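Beta-galactosidase (Trichoderma reesei, PDB 3OGR) probably hydrolyses terminal non-reducing beta-D-galactose residues in beta-D-galactosides, as a glycosidase of glycosyl hydrolase family 35. Local coordinates at residues E46-R51 and S74-W79; N120-G125 and L333-G338; A283-G288 and I935-E940; G327-N332 and T340-G345. All coordinates share one frame; numbering follows the deposited sequence.

Contact 1: E46-R51 and S74-W79; sequences EVHPFR and SFYVDW. With GAL (beta-D-galactopyranose), chain E.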
# COMPACT_ATOMS: atom_id res chain seq x y z
N GLU A 46 0.57 -3.62 -5.51
CA GLU A 46 0.94 -2.22 -5.42
C GLU A 46 1.84 -1.95 -4.18
O GLU A 46 1.48 -2.38 -3.08
CB GLU A 46 -0.34 -1.36 -5.32
CG GLU A 46 -0.02 0.16 -5.48
CD GLU A 46 0.02 0.69 -6.91
OE1 GLU A 46 -0.26 -0.11 -7.85
OE2 GLU A 46 0.21 1.91 -7.08
N VAL A 47 2.90 -1.20 -4.39
CA VAL A 47 3.88 -0.80 -3.37
C VAL A 47 4.29 0.61 -3.73
O VAL A 47 4.61 0.86 -4.89
CB VAL A 47 5.11 -1.69 -3.32
CG1 VAL A 47 6.18 -1.17 -2.28
CG2 VAL A 47 4.70 -3.16 -3.01
N HIS A 48 4.34 1.50 -2.75
CA HIS A 48 4.73 2.90 -3.05
C HIS A 48 6.09 3.18 -2.36
O HIS A 48 6.13 3.28 -1.13
CB HIS A 48 3.67 3.89 -2.55
CG HIS A 48 2.37 3.72 -3.27
ND1 HIS A 48 1.16 4.25 -2.81
CD2 HIS A 48 2.08 3.08 -4.43
CE1 HIS A 48 0.20 3.91 -3.66
NE2 HIS A 48 0.74 3.22 -4.66
N PRO A 49 7.15 3.32 -3.15
CA PRO A 49 8.51 3.44 -2.53
C PRO A 49 8.57 4.63 -1.58
O PRO A 49 9.24 4.55 -0.56
CB PRO A 49 9.47 3.60 -3.71
CG PRO A 49 8.57 3.92 -4.94
CD PRO A 49 7.16 3.28 -4.65
N PHE A 50 7.80 5.72 -1.86
CA PHE A 50 7.94 6.90 -1.00
C PHE A 50 7.27 6.76 0.34
O PHE A 50 7.46 7.61 1.23
CB PHE A 50 7.41 8.14 -1.74
CG PHE A 50 6.00 7.95 -2.24
CD1 PHE A 50 4.90 8.18 -1.35
CD2 PHE A 50 5.72 7.51 -3.56
CE1 PHE A 50 3.54 7.98 -1.78
CE2 PHE A 50 4.39 7.33 -3.99
CZ PHE A 50 3.29 7.57 -3.09
N ARG A 51 6.52 5.69 0.51
CA ARG A 51 5.87 5.41 1.80
C ARG A 51 6.70 4.46 2.68
O ARG A 51 6.27 4.13 3.79
CB ARG A 51 4.47 4.83 1.55
CG ARG A 51 3.45 5.97 1.31
CD ARG A 51 2.11 5.43 0.75
NE ARG A 51 1.04 6.42 1.06
CZ ARG A 51 0.02 6.72 0.23
NH1 ARG A 51 -0.01 6.24 -1.07
NH2 ARG A 51 -0.94 7.56 0.65
N SER A 74 3.46 -2.84 -8.84
CA SER A 74 3.04 -1.56 -9.46
C SER A 74 3.34 -0.47 -8.49
O SER A 74 3.07 -0.64 -7.30
CB SER A 74 1.57 -1.66 -9.82
OG SER A 74 1.05 -0.41 -10.18
N PHE A 75 3.91 0.65 -8.95
CA PHE A 75 4.26 1.71 -8.01
C PHE A 75 3.94 3.08 -8.58
O PHE A 75 4.12 3.34 -9.78
CB PHE A 75 5.77 1.64 -7.63
CG PHE A 75 6.74 2.00 -8.75
CD1 PHE A 75 7.07 1.09 -9.73
CD2 PHE A 75 7.32 3.27 -8.78
CE1 PHE A 75 8.01 1.45 -10.74
CE2 PHE A 75 8.22 3.65 -9.82
CZ PHE A 75 8.56 2.71 -10.78
N TYR A 76 3.51 3.97 -7.69
CA TYR A 76 3.47 5.40 -7.97
C TYR A 76 4.77 6.09 -7.65
O TYR A 76 5.59 5.62 -6.79
CB TYR A 76 2.35 6.11 -7.10
CG TYR A 76 0.93 5.86 -7.57
CD1 TYR A 76 0.54 6.00 -8.94
CD2 TYR A 76 -0.07 5.65 -6.59
CE1 TYR A 76 -0.86 5.85 -9.30
CE2 TYR A 76 -1.42 5.53 -6.95
CZ TYR A 76 -1.80 5.61 -8.29
OH TYR A 76 -3.11 5.45 -8.63
N VAL A 77 4.95 7.25 -8.30
CA VAL A 77 5.97 8.22 -7.86
C VAL A 77 5.23 9.48 -7.45
O VAL A 77 4.29 9.87 -8.14
CB VAL A 77 6.98 8.49 -8.98
CG1 VAL A 77 8.12 9.47 -8.47
CG2 VAL A 77 7.59 7.17 -9.38
N ASP A 78 5.64 10.05 -6.30
CA ASP A 78 4.97 11.26 -5.78
C ASP A 78 5.79 12.52 -6.14
O ASP A 78 6.84 12.80 -5.55
CB ASP A 78 4.82 11.10 -4.29
CG ASP A 78 4.04 12.25 -3.63
OD1 ASP A 78 3.66 13.26 -4.25
OD2 ASP A 78 3.78 12.10 -2.38
N TRP A 79 5.32 13.22 -7.19
CA TRP A 79 5.99 14.43 -7.68
C TRP A 79 6.25 15.45 -6.55
O TRP A 79 7.33 16.03 -6.48
CB TRP A 79 5.05 14.99 -8.78
CG TRP A 79 5.47 16.32 -9.38
CD1 TRP A 79 6.71 16.96 -9.31
CD2 TRP A 79 4.62 17.13 -10.21
NE1 TRP A 79 6.65 18.15 -10.04
CE2 TRP A 79 5.39 18.29 -10.60
CE3 TRP A 79 3.32 16.99 -10.65
CZ2 TRP A 79 4.84 19.29 -11.42
CZ3 TRP A 79 2.75 18.00 -11.48
CH2 TRP A 79 3.54 19.12 -11.85
C1 GAL E . -8.13 4.66 -7.15
C2 GAL E . -6.96 5.67 -7.41
C3 GAL E . -5.82 5.42 -6.44
C4 GAL E . -6.34 5.45 -5.00
C5 GAL E . -7.49 4.46 -4.88
C6 GAL E . -8.22 4.49 -3.52
O1 GAL E . -9.34 5.07 -7.78
O2 GAL E . -6.48 5.45 -8.74
O3 GAL E . -4.83 6.42 -6.59
O4 GAL E . -6.83 6.78 -4.77
O5 GAL E . -8.53 4.80 -5.83
O6 GAL E . -7.30 4.07 -2.51
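Glu46 and Ser74 pair as neighbours on parallel strands, their CA atoms 4.6 Å apart, and Val47 N donates to Ser74 O over 3.0 Å. The Glu46 carboxylate is gripped at both oxygens. Ser74 OG gives its proton to Glu46 OE1 at 2.7 Å, approaching from above the carboxylate plane, while His48 NE2 donates to the anti lone pair of Glu46 OE2 at 2.8 Å, the oxygen lying in the imidazole plane. CG of Glu46 stands anti to the backbone N (chi1 -170°) and the chain bends at chi2, which brings OE2 over the rim of one face of the Tyr76 ring. Arg114 and Asn320 add a salt bridge and a further hydrogen bond to this buried carboxylate. With an alanine here in place of Glu46, His48 NE2 and Arg114 would probably lose their acceptor and the imidazole be freer to turn. On its far side that imidazole is held by Arg51 NH1, which donates to His48 ND1 at 2.9 Å. Tyr76 lies alongside His48, its CB over one imidazole face and the ring planes 41° apart. Further along, Asp78 CB sits over the centre of the Phe50 ring, 3.7 Å from its centroid, with His48 CB over the opposite face. Tyr76 OH accepts from galactose O3 at 2.8 Å and also bonds Asn179. This is the first beta-alpha-beta unit of the TIM barrel, strands 38-47 and 72-76 joined through helix 58-67, with the C-terminal end of strand 72-76 delivering Tyr76 to the galactose site.

Contact 2: N120-G125 and L333-G338; sequences NAEVSG and LGHPGG. With GAL (beta-D-galactopyranose), chain E.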
# COMPACT_ATOMS: atom_id res chain seq x y z
N ASN A 120 -3.18 10.72 -7.43
CA ASN A 120 -4.30 10.61 -6.44
C ASN A 120 -3.70 9.94 -5.19
O ASN A 120 -2.99 10.63 -4.45
CB ASN A 120 -5.55 9.89 -7.04
CG ASN A 120 -6.82 10.29 -6.36
OD1 ASN A 120 -7.18 11.50 -6.38
ND2 ASN A 120 -7.51 9.29 -5.70
N ALA A 121 -3.96 8.63 -4.94
CA ALA A 121 -3.12 7.83 -4.02
C ALA A 121 -3.25 8.16 -2.56
O ALA A 121 -2.50 7.66 -1.70
CB ALA A 121 -1.61 7.86 -4.41
N GLU A 122 -4.25 8.97 -2.23
CA GLU A 122 -4.41 9.49 -0.84
C GLU A 122 -3.14 10.19 -0.35
O GLU A 122 -2.84 10.22 0.84
CB GLU A 122 -4.84 8.39 0.15
CG GLU A 122 -6.32 7.95 -0.17
CD GLU A 122 -6.48 7.10 -1.41
OE1 GLU A 122 -5.81 6.02 -1.50
OE2 GLU A 122 -7.33 7.46 -2.30
N VAL A 123 -2.43 10.81 -1.29
CA VAL A 123 -1.26 11.66 -0.89
C VAL A 123 -1.63 13.13 -1.05
O VAL A 123 -2.57 13.49 -1.79
CB VAL A 123 0.04 11.34 -1.74
CG1 VAL A 123 0.46 9.89 -1.59
CG2 VAL A 123 -0.04 11.82 -3.18
N SER A 124 -0.86 13.97 -0.37
CA SER A 124 -1.11 15.44 -0.41
C SER A 124 -1.08 15.90 -1.86
O SER A 124 -0.13 15.56 -2.61
CB SER A 124 -0.02 16.18 0.37
OG SER A 124 -0.37 17.56 0.46
N GLY A 125 -2.14 16.63 -2.22
CA GLY A 125 -2.27 17.21 -3.58
C GLY A 125 -2.52 16.13 -4.64
O GLY A 125 -2.53 16.46 -5.83
N LEU A 333 3.21 13.50 4.14
CA LEU A 333 3.05 13.28 2.67
C LEU A 333 1.60 12.95 2.30
O LEU A 333 1.26 12.99 1.13
CB LEU A 333 3.99 12.21 2.19
CG LEU A 333 3.74 10.73 2.58
CD1 LEU A 333 2.71 10.00 1.69
CD2 LEU A 333 5.04 9.97 2.60
N GLY A 334 0.72 12.62 3.28
CA GLY A 334 -0.69 12.20 2.97
C GLY A 334 -1.67 13.37 2.82
O GLY A 334 -1.36 14.52 3.14
N HIS A 335 -2.88 13.05 2.30
CA HIS A 335 -3.88 14.05 2.09
C HIS A 335 -4.78 14.14 3.34
O HIS A 335 -4.71 13.28 4.23
CB HIS A 335 -4.72 13.75 0.84
CG HIS A 335 -5.70 12.64 1.00
ND1 HIS A 335 -6.91 12.66 0.31
CD2 HIS A 335 -5.68 11.48 1.72
CE1 HIS A 335 -7.59 11.56 0.61
NE2 HIS A 335 -6.91 10.84 1.49
N PRO A 336 -5.63 15.17 3.41
CA PRO A 336 -6.51 15.32 4.60
C PRO A 336 -7.52 14.26 4.76
O PRO A 336 -8.02 14.09 5.87
CB PRO A 336 -7.26 16.70 4.34
CG PRO A 336 -6.28 17.41 3.35
CD PRO A 336 -5.75 16.31 2.48
N GLY A 337 -7.85 13.53 3.66
CA GLY A 337 -8.82 12.44 3.73
C GLY A 337 -8.34 11.16 4.36
O GLY A 337 -9.09 10.16 4.42
N GLY A 338 -7.12 11.18 4.88
CA GLY A 338 -6.54 10.07 5.59
C GLY A 338 -5.65 10.62 6.69
O GLY A 338 -5.53 11.85 6.85
C1 GAL E . -8.13 4.66 -7.15
C2 GAL E . -6.96 5.67 -7.41
C3 GAL E . -5.82 5.42 -6.44
C4 GAL E . -6.34 5.45 -5.00
C5 GAL E . -7.49 4.46 -4.88
C6 GAL E . -8.22 4.49 -3.52
O1 GAL E . -9.34 5.07 -7.78
O2 GAL E . -6.48 5.45 -8.74
O3 GAL E . -4.83 6.42 -6.59
O4 GAL E . -6.83 6.78 -4.77
O5 GAL E . -8.53 4.80 -5.83
O6 GAL E . -7.30 4.07 -2.51
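Two loops at the mouth of the family 35 TIM barrel meet here: residues 120-125, following strand 110-116, form one wall of the galactose site, and residues 333-338 pack against them. A single backbone bridge pairs Val123 with Gly334. Ser124 N donates to Leu333 O at 2.8 Å in a straight bond, and His335 N reaches Glu122 O at 3.2 Å from above the carbonyl plane. The His335 imidazole lies side by side with the Glu122 side chain, taking Glu122 CA over one face, 3.7 Å from the ring centroid, and Gly337 N over the other. A type I turn from His335 to Gly338 folds the chain back under that second face. Beyond the imidazole, Glu122 bends at chi2 (75°), carrying its carboxylate away from His335 to the sugar. Tyr342 also bonds Glu122 OE1, which should limit rotation of the carboxylate. Val123 CG1 touches Leu333 CD1. On the galactose, Ala121 N donates to O3 and Asn120 ND2 to O4, 2.8 Å away. Glu122 receives two sugar hydroxyls, one on each oxygen: O6 donates to Glu122 OE1 at 2.7 Å and O4 to Glu122 OE2 at 2.6 Å.

Contact 3: A283-G288 and I935-E940; sequences AFDPFG and IGPQTE. With NAG (2-acetamido-2-deoxy-beta-D-glucopyranose), chain C; NAG (2-acetamido-2-deoxy-beta-D-glucopyranose), chain B; GLC (alpha-D-glucopyranose), chain D; GAL (beta-D-galactopyranose), chain E.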
# COMPACT_ATOMS: atom_id res chain seq x y z
N ALA A 283 -8.81 -0.82 1.88
CA ALA A 283 -9.54 0.48 1.81
C ALA A 283 -8.65 1.51 2.45
O ALA A 283 -7.92 1.17 3.41
CB ALA A 283 -10.91 0.39 2.49
N PHE A 284 -8.82 2.76 2.04
CA PHE A 284 -8.26 3.86 2.85
C PHE A 284 -9.23 4.14 4.00
O PHE A 284 -10.35 3.55 4.08
CB PHE A 284 -8.05 5.13 1.98
CG PHE A 284 -9.28 5.62 1.26
CD1 PHE A 284 -10.35 6.21 1.99
CD2 PHE A 284 -9.39 5.45 -0.09
CE1 PHE A 284 -11.51 6.71 1.31
CE2 PHE A 284 -10.53 5.93 -0.80
CZ PHE A 284 -11.56 6.57 -0.12
N ASP A 285 -8.77 4.95 4.94
CA ASP A 285 -9.63 5.23 6.14
C ASP A 285 -9.38 6.69 6.54
O ASP A 285 -8.25 7.10 6.59
CB ASP A 285 -9.24 4.23 7.26
CG ASP A 285 -10.15 4.28 8.51
OD1 ASP A 285 -11.39 4.20 8.29
OD2 ASP A 285 -9.61 4.26 9.64
N PRO A 286 -10.44 7.48 6.77
CA PRO A 286 -10.26 8.92 7.09
C PRO A 286 -10.00 9.14 8.56
O PRO A 286 -10.16 8.26 9.38
CB PRO A 286 -11.67 9.51 6.74
CG PRO A 286 -12.67 8.31 7.12
CD PRO A 286 -11.90 7.06 6.69
N PHE A 287 -9.58 10.36 8.90
CA PHE A 287 -9.68 10.78 10.31
C PHE A 287 -11.11 10.55 10.76
O PHE A 287 -12.05 10.71 10.01
CB PHE A 287 -9.36 12.28 10.39
CG PHE A 287 -7.87 12.59 10.58
CD1 PHE A 287 -7.23 12.35 11.81
CD2 PHE A 287 -7.13 13.13 9.51
CE1 PHE A 287 -5.86 12.67 12.00
CE2 PHE A 287 -5.75 13.46 9.68
CZ PHE A 287 -5.15 13.22 10.91
N GLY A 288 -11.21 10.10 11.98
CA GLY A 288 -12.52 9.73 12.58
C GLY A 288 -13.06 8.42 11.99
O GLY A 288 -14.24 8.08 12.16
N ILE A 935 -10.24 13.29 17.64
CA ILE A 935 -10.78 12.92 16.35
C ILE A 935 -10.43 11.44 16.00
O ILE A 935 -11.30 10.72 15.55
CB ILE A 935 -10.26 13.87 15.21
CG1 ILE A 935 -10.70 15.32 15.51
CG2 ILE A 935 -10.83 13.36 13.78
CD1 ILE A 935 -10.34 16.31 14.38
N GLY A 936 -9.16 11.04 16.19
CA GLY A 936 -8.74 9.65 15.98
C GLY A 936 -8.73 9.25 14.48
O GLY A 936 -8.87 10.12 13.62
N PRO A 937 -8.61 7.93 14.17
CA PRO A 937 -8.70 6.82 15.12
C PRO A 937 -7.34 6.36 15.61
O PRO A 937 -7.29 5.44 16.46
CB PRO A 937 -9.38 5.72 14.32
CG PRO A 937 -8.77 5.90 12.94
CD PRO A 937 -8.62 7.45 12.76
N GLN A 938 -6.26 6.92 15.06
CA GLN A 938 -4.99 6.24 15.30
C GLN A 938 -4.37 6.52 16.66
O GLN A 938 -4.20 7.69 17.05
CB GLN A 938 -3.97 6.67 14.19
CG GLN A 938 -2.65 5.83 14.25
CD GLN A 938 -1.81 6.00 13.04
OE1 GLN A 938 -2.00 6.89 12.21
NE2 GLN A 938 -0.81 5.16 12.96
N THR A 939 -4.04 5.44 17.37
CA THR A 939 -3.30 5.53 18.64
C THR A 939 -1.97 4.84 18.61
O THR A 939 -1.10 5.14 19.44
CB THR A 939 -4.11 4.88 19.80
OG1 THR A 939 -4.59 3.56 19.38
CG2 THR A 939 -5.33 5.76 20.18
N GLU A 940 -1.75 3.93 17.63
CA GLU A 940 -0.50 3.14 17.55
C GLU A 940 0.21 3.51 16.27
O GLU A 940 -0.38 3.40 15.17
CB GLU A 940 -0.85 1.65 17.59
CG GLU A 940 0.38 0.83 17.40
CD GLU A 940 0.19 -0.63 17.76
OE1 GLU A 940 -0.91 -1.01 18.28
OE2 GLU A 940 1.18 -1.41 17.55
C1 NAG C . -10.30 9.20 21.88
C2 NAG C . -10.41 9.11 20.33
C3 NAG C . -11.47 10.08 19.85
C4 NAG C . -12.83 9.86 20.55
C5 NAG C . -12.59 9.78 22.05
C6 NAG C . -13.85 9.25 22.81
C7 NAG C . -8.32 8.67 19.20
C8 NAG C . -6.90 9.09 18.86
N2 NAG C . -9.11 9.50 19.80
O3 NAG C . -11.63 9.91 18.45
O4 NAG C . -13.74 10.92 20.30
O5 NAG C . -11.58 8.87 22.36
O6 NAG C . -13.59 9.32 24.21
O7 NAG C . -8.76 7.52 18.92
C1 NAG B . -14.78 10.70 19.40
C2 NAG B . -15.81 11.82 19.60
C3 NAG B . -16.92 11.67 18.59
C4 NAG B . -16.35 11.58 17.18
C5 NAG B . -15.32 10.44 17.13
C6 NAG B . -14.65 10.22 15.72
C7 NAG B . -16.18 12.35 21.98
C8 NAG B . -16.94 11.99 23.25
N2 NAG B . -16.42 11.61 20.92
O3 NAG B . -17.69 12.84 18.63
O4 NAG B . -17.43 11.19 16.36
O5 NAG B . -14.31 10.72 18.06
O6 NAG B . -13.92 11.41 15.33
O7 NAG B . -15.39 13.29 21.99
C1 GLC D . -14.18 9.47 3.33
C2 GLC D . -13.99 9.80 1.86
C3 GLC D . -14.96 9.31 0.84
C4 GLC D . -15.01 7.83 1.15
C5 GLC D . -15.62 7.64 2.53
C6 GLC D . -15.84 6.16 2.88
O2 GLC D . -13.88 11.22 1.77
O3 GLC D . -14.17 9.57 -0.33
O4 GLC D . -15.84 7.14 0.32
O5 GLC D . -14.79 8.26 3.52
O6 GLC D . -16.57 6.14 4.14
C1 GAL E . -8.13 4.66 -7.15
C2 GAL E . -6.96 5.67 -7.41
C3 GAL E . -5.82 5.42 -6.44
C4 GAL E . -6.34 5.45 -5.00
C5 GAL E . -7.49 4.46 -4.88
C6 GAL E . -8.22 4.49 -3.52
O1 GAL E . -9.34 5.07 -7.78
O2 GAL E . -6.48 5.45 -8.74
O3 GAL E . -4.83 6.42 -6.59
O4 GAL E . -6.83 6.78 -4.77
O5 GAL E . -8.53 4.80 -5.83
O6 GAL E . -7.30 4.07 -2.51
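Hydrogen bonding across this contact is confined to the backbone: Gly288 N donates to Gly936 O at 2.9 Å, nearly straight at the hydrogen (170°) but arriving from above the carbonyl plane. The same oxygen lies at the edge of the Phe287 ring, 3.3 Å from CD1. A CA-H...O contact runs from Gly288 CA to Ile935 O. One apolar pair lies beside these bonds: Ile935 CG2 meets Phe287 CB at 3.8 Å, with CG2 anti to the backbone N and CG1 anti to the carbonyl carbon (chi1 -61°). Pro937, entered through a cis peptide bond, makes van der Waals contact with two oxygens, its CD against Pro286 O and its CG against Asp285 OD2, whose stronger partner is the hydroxyl of Tyr339. The contact thus fastens the loop after barrel strand 275-280 to a loop of the second all-beta domain, between strands 926-932 and 940-943. Carbohydrate lies at both ends. At the outer end, the O6 hydroxyl of the chain B N-acetylglucosamine donates to Ile935 O at 2.7 Å, and a side chain on Gly288 would be crowded by that hydroxyl. At the inner end, Phe284 turns its ring edge to two sugars, CE1 lying 3.7 Å from glucose C4 and CD2 3.5 Å from galactose O6. Replacing Phe284 by an alanine is likely to open a gap between these two sugars and deprive Phe244 of the ring stacked on it.

Contact 4: G327-N332 and T340-G345; sequences GTNWGN and TSYDYG. With GAL (beta-D-galactopyranose), chain E.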
# COMPACT_ATOMS: atom_id res chain seq x y z
N GLY A 327 2.39 0.80 3.72
CA GLY A 327 3.38 1.68 4.38
C GLY A 327 2.71 2.81 5.13
O GLY A 327 1.62 2.70 5.67
N THR A 328 3.44 3.95 5.18
CA THR A 328 3.09 4.99 6.14
C THR A 328 3.16 6.37 5.48
O THR A 328 4.12 6.67 4.71
CB THR A 328 4.09 4.98 7.26
OG1 THR A 328 4.08 3.66 7.87
CG2 THR A 328 3.66 5.98 8.41
N ASN A 329 2.19 7.25 5.79
CA ASN A 329 2.22 8.63 5.31
C ASN A 329 3.05 9.47 6.30
O ASN A 329 2.55 10.36 6.98
CB ASN A 329 0.79 9.15 5.27
CG ASN A 329 -0.08 8.32 4.39
OD1 ASN A 329 0.26 8.02 3.23
ND2 ASN A 329 -1.25 7.98 4.90
N TRP A 330 4.33 9.18 6.34
CA TRP A 330 5.28 9.90 7.19
C TRP A 330 5.52 11.28 6.61
O TRP A 330 5.19 11.58 5.44
CB TRP A 330 6.60 9.10 7.30
CG TRP A 330 7.32 9.07 5.98
CD1 TRP A 330 7.10 8.18 4.96
CD2 TRP A 330 8.32 9.98 5.57
NE1 TRP A 330 7.96 8.52 3.88
CE2 TRP A 330 8.63 9.67 4.20
CE3 TRP A 330 8.91 11.12 6.17
CZ2 TRP A 330 9.62 10.34 3.46
CZ3 TRP A 330 9.92 11.83 5.39
CH2 TRP A 330 10.25 11.44 4.06
N GLY A 331 5.97 12.19 7.48
CA GLY A 331 6.45 13.47 7.00
C GLY A 331 5.39 14.26 6.21
O GLY A 331 5.72 14.89 5.21
N ASN A 332 4.14 14.24 6.69
CA ASN A 332 3.04 15.02 6.07
C ASN A 332 2.76 14.69 4.62
O ASN A 332 2.06 15.49 3.93
CB ASN A 332 3.24 16.54 6.20
CG ASN A 332 3.46 16.99 7.64
OD1 ASN A 332 2.61 16.74 8.50
ND2 ASN A 332 4.64 17.66 7.92
N THR A 340 -2.04 9.24 9.51
CA THR A 340 -0.67 8.84 9.30
C THR A 340 -0.56 7.44 8.68
O THR A 340 0.20 7.25 7.74
CB THR A 340 0.16 8.89 10.60
OG1 THR A 340 -0.02 10.18 11.18
CG2 THR A 340 1.64 8.75 10.26
N SER A 341 -1.29 6.46 9.21
CA SER A 341 -1.14 5.11 8.71
C SER A 341 -1.69 4.96 7.30
O SER A 341 -2.70 5.51 6.93
CB SER A 341 -2.03 4.21 9.59
OG SER A 341 -1.90 2.83 9.21
N TYR A 342 -0.97 4.21 6.46
CA TYR A 342 -1.58 3.77 5.18
C TYR A 342 -1.52 2.22 5.15
O TYR A 342 -1.29 1.60 4.12
CB TYR A 342 -0.81 4.36 3.98
CG TYR A 342 -1.66 4.33 2.71
CD1 TYR A 342 -2.86 5.00 2.62
CD2 TYR A 342 -1.10 3.73 1.51
CE1 TYR A 342 -3.60 5.10 1.39
CE2 TYR A 342 -1.84 3.81 0.33
CZ TYR A 342 -3.07 4.47 0.26
OH TYR A 342 -3.69 4.57 -0.95
N ASP A 343 -1.84 1.59 6.29
CA ASP A 343 -1.84 0.12 6.31
C ASP A 343 -2.78 -0.44 5.27
O ASP A 343 -2.53 -1.44 4.67
CB ASP A 343 -2.28 -0.34 7.71
CG ASP A 343 -2.44 -1.86 7.83
OD1 ASP A 343 -1.45 -2.55 8.17
OD2 ASP A 343 -3.54 -2.35 7.55
N TYR A 344 -3.91 0.26 5.10
CA TYR A 344 -4.89 -0.01 4.03
C TYR A 344 -5.65 -1.33 4.26
O TYR A 344 -6.48 -1.71 3.42
CB TYR A 344 -4.15 -0.11 2.64
CG TYR A 344 -5.01 0.33 1.47
CD1 TYR A 344 -5.21 1.66 1.19
CD2 TYR A 344 -5.64 -0.61 0.68
CE1 TYR A 344 -5.99 2.07 0.11
CE2 TYR A 344 -6.43 -0.23 -0.42
CZ TYR A 344 -6.64 1.12 -0.67
OH TYR A 344 -7.47 1.52 -1.72
N GLY A 345 -5.43 -1.98 5.44
CA GLY A 345 -6.02 -3.35 5.58
C GLY A 345 -5.43 -4.33 4.58
O GLY A 345 -6.02 -5.37 4.34
C1 GAL E . -8.13 4.66 -7.15
C2 GAL E . -6.96 5.67 -7.41
C3 GAL E . -5.82 5.42 -6.44
C4 GAL E . -6.34 5.45 -5.00
C5 GAL E . -7.49 4.46 -4.88
C6 GAL E . -8.22 4.49 -3.52
O1 GAL E . -9.34 5.07 -7.78
O2 GAL E . -6.48 5.45 -8.74
O3 GAL E . -4.83 6.42 -6.59
O4 GAL E . -6.83 6.78 -4.77
O5 GAL E . -8.53 4.80 -5.83
O6 GAL E . -7.30 4.07 -2.51
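Thr340 O is approached by both backbone and side chain of Asn329: Asn329 N donates to it at 2.8 Å, nearly along the C=O axis, and Asn329 CB packs beside it at 3.2 Å. A weaker bond follows on the other side of the single Thr328-Ser341 bridge, where Tyr342 N reaches Gly327 O at 3.1 Å with an angle of only 135° at the hydrogen. Asn329 is the centre of an inverse gamma turn, and its CG, anti to the carbonyl carbon (chi1 -59°), directs the amide across the base of Tyr342, with ND2 3.8 Å from Tyr342 CB and the amide and ring planes 54° apart. Both ends of that amide are engaged, OD1 by Arg51 and ND2 by Tyr339 O. Nearby, the obliquely crossing Thr328 and Thr340 touch, CG2 to CG2, at 3.9 Å. Ser341 OG accepts from Asp343 N in an ST turn, and Asp343 OD2 from Gly345 N in an Asx turn. Each of these turns has a tyrosine as its middle residue, and Tyr344 CD1 lies over one face of the Tyr342 ring, offset toward its rim. Tyr344 OH donates directly to galactose O6 at 2.7 Å, the sugar oxygen lying in the plane of the phenol ring. The pair belongs to the long loop after strand 318-321, which closes one side of the TIM-barrel galactose pocket.

Overall arrangement
All four contacts are largely buried and each reaches the galactose, but from different depths. Contact 1 is the one built on regular strands, and its chemistry is a buried carboxylate network beside aromatic packing. Contacts 2 and 4 share the loop between strand 318-321 and helix 357-370, rely mainly on backbone bonds, and meet where Tyr342 reaches Glu122. Arg51 ties contact 1 to both, donating to Ala121 O and to Asn329 OD1. The centre of contact 3 lies about 16 Å from the centre of the chain, the farthest of the four; it alone joins two domains, through one backbone hydrogen bond and packing, with glycan sugars lying against it, and Gln938 OE1 connects it to Ser341 N of contact 4.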